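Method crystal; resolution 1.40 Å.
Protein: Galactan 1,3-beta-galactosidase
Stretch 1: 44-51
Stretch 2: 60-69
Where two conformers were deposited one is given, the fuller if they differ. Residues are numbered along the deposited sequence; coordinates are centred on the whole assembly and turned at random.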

# COMPACT_ATOMS: atom_id res chain seq x y z
N LEU A 44 17.83 4.41 -1.08
CA LEU A 44 18.52 4.73 -2.32
C LEU A 44 18.25 3.65 -3.37
O LEU A 44 17.72 2.58 -3.08
CB LEU A 44 20.02 4.86 -2.06
CG LEU A 44 20.36 5.79 -0.90
CD1 LEU A 44 21.86 5.82 -0.62
CD2 LEU A 44 19.82 7.18 -1.18
N PHE A 45 18.65 3.94 -4.60
CA PHE A 45 18.23 3.13 -5.73
C PHE A 45 19.00 1.82 -5.79
O PHE A 45 20.24 1.82 -5.87
CB PHE A 45 18.44 3.92 -7.01
CG PHE A 45 17.99 3.21 -8.26
CD1 PHE A 45 16.79 2.50 -8.28
CD2 PHE A 45 18.74 3.27 -9.42
CE1 PHE A 45 16.37 1.88 -9.43
CE2 PHE A 45 18.31 2.64 -10.57
CZ PHE A 45 17.13 1.94 -10.57
N LYS A 46 18.27 0.71 -5.77
CA LYS A 46 18.79 -0.61 -6.09
C LYS A 46 18.27 -1.12 -7.42
O LYS A 46 19.05 -1.55 -8.26
CB LYS A 46 18.44 -1.61 -4.98
CG LYS A 46 18.91 -3.03 -5.29
CD LYS A 46 18.61 -3.97 -4.13
CE LYS A 46 18.97 -5.40 -4.48
NZ LYS A 46 20.44 -5.62 -4.47
N ALA A 47 16.94 -1.09 -7.63
CA ALA A 47 16.38 -1.49 -8.91
C ALA A 47 14.91 -1.09 -8.95
O ALA A 47 14.26 -0.94 -7.92
CB ALA A 47 16.49 -3.00 -9.12
N VAL A 48 14.40 -0.93 -10.17
CA VAL A 48 12.96 -1.02 -10.42
C VAL A 48 12.70 -2.48 -10.78
O VAL A 48 13.20 -2.96 -11.80
CB VAL A 48 12.50 -0.07 -11.53
CG1 VAL A 48 11.01 -0.30 -11.83
CG2 VAL A 48 12.73 1.39 -11.13
N SER A 49 11.95 -3.18 -9.94
CA SER A 49 11.59 -4.56 -10.16
C SER A 49 10.46 -4.69 -11.17
O SER A 49 9.77 -3.71 -11.52
CB SER A 49 11.16 -5.20 -8.85
OG SER A 49 10.10 -4.44 -8.28
N CYS A 50 10.26 -5.92 -11.65
CA CYS A 50 9.20 -6.22 -12.60
C CYS A 50 8.67 -7.61 -12.28
O CYS A 50 9.40 -8.59 -12.42
CB CYS A 50 9.74 -6.20 -14.04
SG CYS A 50 8.40 -6.08 -15.30
N TYR A 51 7.40 -7.67 -11.88
CA TYR A 51 6.72 -8.93 -11.59
C TYR A 51 5.51 -9.06 -12.51
O TYR A 51 4.84 -8.07 -12.81
CB TYR A 51 6.20 -8.96 -10.14
CG TYR A 51 7.26 -8.88 -9.07
CD1 TYR A 51 7.82 -7.67 -8.73
CD2 TYR A 51 7.67 -10.03 -8.39
CE1 TYR A 51 8.79 -7.59 -7.74
CE2 TYR A 51 8.63 -9.96 -7.40
CZ TYR A 51 9.19 -8.74 -7.07
OH TYR A 51 10.15 -8.62 -6.09
N SER A 60 5.30 -13.42 -10.51
CA SER A 60 6.53 -14.06 -10.95
C SER A 60 7.56 -12.98 -11.26
O SER A 60 7.32 -12.13 -12.12
CB SER A 60 6.24 -14.88 -12.20
OG SER A 60 7.36 -15.65 -12.60
N ARG A 61 8.69 -13.02 -10.56
CA ARG A 61 9.70 -11.98 -10.72
C ARG A 61 10.52 -12.19 -11.99
O ARG A 61 11.11 -13.26 -12.20
CB ARG A 61 10.61 -11.90 -9.50
CG ARG A 61 11.46 -10.65 -9.54
CD ARG A 61 12.23 -10.41 -8.28
NE ARG A 61 12.89 -9.11 -8.37
CZ ARG A 61 13.54 -8.51 -7.39
NH1 ARG A 61 13.63 -9.10 -6.20
NH2 ARG A 61 14.12 -7.33 -7.60
N GLN A 62 10.55 -11.17 -12.84
CA GLN A 62 11.40 -11.15 -14.02
C GLN A 62 12.66 -10.35 -13.72
O GLN A 62 12.83 -9.79 -12.64
CB GLN A 62 10.64 -10.54 -15.21
CG GLN A 62 9.22 -11.04 -15.35
CD GLN A 62 9.16 -12.52 -15.61
OE1 GLN A 62 9.87 -13.03 -16.48
NE2 GLN A 62 8.32 -13.23 -14.86
N ASN A 63 13.57 -10.33 -14.69
CA ASN A 63 14.74 -9.48 -14.56
C ASN A 63 14.31 -8.03 -14.30
O ASN A 63 13.25 -7.58 -14.75
CB ASN A 63 15.61 -9.58 -15.82
CG ASN A 63 16.23 -10.97 -15.97
OD1 ASN A 63 16.91 -11.46 -15.07
ND2 ASN A 63 15.99 -11.61 -17.11
N ASP A 64 15.11 -7.31 -13.52
CA ASP A 64 14.76 -5.94 -13.15
C ASP A 64 14.53 -5.08 -14.38
O ASP A 64 15.23 -5.20 -15.39
CB ASP A 64 15.86 -5.34 -12.28
CG ASP A 64 15.92 -5.96 -10.90
OD1 ASP A 64 14.89 -6.45 -10.41
OD2 ASP A 64 17.02 -5.94 -10.30
N ALA A 65 13.55 -4.19 -14.29
CA ALA A 65 13.24 -3.31 -15.41
C ALA A 65 14.22 -2.14 -15.51
O ALA A 65 14.46 -1.63 -16.61
CB ALA A 65 11.81 -2.78 -15.28
N LEU A 66 14.76 -1.68 -14.38
CA LEU A 66 15.72 -0.57 -14.39
C LEU A 66 16.79 -0.83 -13.35
O LEU A 66 16.50 -1.24 -12.22
CB LEU A 66 15.04 0.80 -14.15
CG LEU A 66 15.96 2.00 -14.42
CD1 LEU A 66 16.20 2.11 -15.91
CD2 LEU A 66 15.35 3.28 -13.86
N SER A 67 18.04 -0.61 -13.73
CA SER A 67 19.19 -0.91 -12.90
C SER A 67 20.05 0.34 -12.77
O SER A 67 19.98 1.23 -13.62
CB SER A 67 20.01 -2.05 -13.50
OG SER A 67 19.22 -3.22 -13.59
N PRO A 68 20.87 0.42 -11.73
CA PRO A 68 21.65 1.64 -11.51
C PRO A 68 22.77 1.83 -12.52
O PRO A 68 23.26 0.88 -13.13
CB PRO A 68 22.23 1.45 -10.10
CG PRO A 68 21.36 0.42 -9.47
CD PRO A 68 20.97 -0.49 -10.58
N ILE A 69 23.14 3.09 -12.70
CA ILE A 69 24.31 3.46 -13.49
C ILE A 69 25.14 4.42 -12.66
O ILE A 69 24.67 5.52 -12.32
CB ILE A 69 23.94 4.10 -14.83
CG1 ILE A 69 22.98 3.20 -15.63
CG2 ILE A 69 25.19 4.39 -15.64
CD1 ILE A 69 22.53 3.83 -16.95
O HOH W 1 12.57 -7.70 -10.97

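Stretches 44-51 and 60-69 run antiparallel, their end-to-end directions 159° apart, and bury 712 Å² between them. Two short ladders hold the backbones. In one, Val48 and Leu66 form a hydrogen-bonded pair: Val48 N donates to Leu66 O (3.0 Å), and Val48 O accepts from both Leu66 N (3.3 Å) and Ala65 N (2.8 Å). In the other, Tyr51 faces Arg61 as a non-hydrogen-bonded pair, flanked by the bond from Gln62 N to Cys50 O (2.9 Å) and a CA-H...O contact from Tyr51 CA to Ser60 O (3.3 Å). The register shifts by two between the ladders, and a water fills the gap, accepting from Cys50 N and Arg61 NE (both 3.0 Å to its O) and donating to Gln62 O and Asp64 OD1 (both 2.7 Å from its O).

Arg61 is extended, chi1 to chi3 all t. This carries its aliphatic part across the Tyr51 ring (chi1 m, chi2 79°), with CG 4.0 Å from the ring centroid in a CH-pi contact, and takes the guanidinium on to Asp64, where NH2 meets OD1 in a salt bridge (3.0 Å). Asp64, chi1 m, thus offers OD1 to both arginine and water, while its OD2 lies 3.2 Å from Ala47 CB. Gln62 instead folds back, chi1 and chi2 both m, so that NE2 donates to Ser60 O (3.1 Å).

At the other end, Phe45 (chi1 t) points toward the second stretch; its CZ packs against Leu66 CD2 (4.0 Å) and its CD2 against Pro68 CG (3.9 Å), an apolar cluster beyond the last backbone bond. Val48 and Leu66, both chi1 t, meet CB to CB at 3.8 Å. The small Ala65 points toward the first stretch, its CB lying 4.3 Å from Val48 CG1 and 4.2 Å from Cys50 CB.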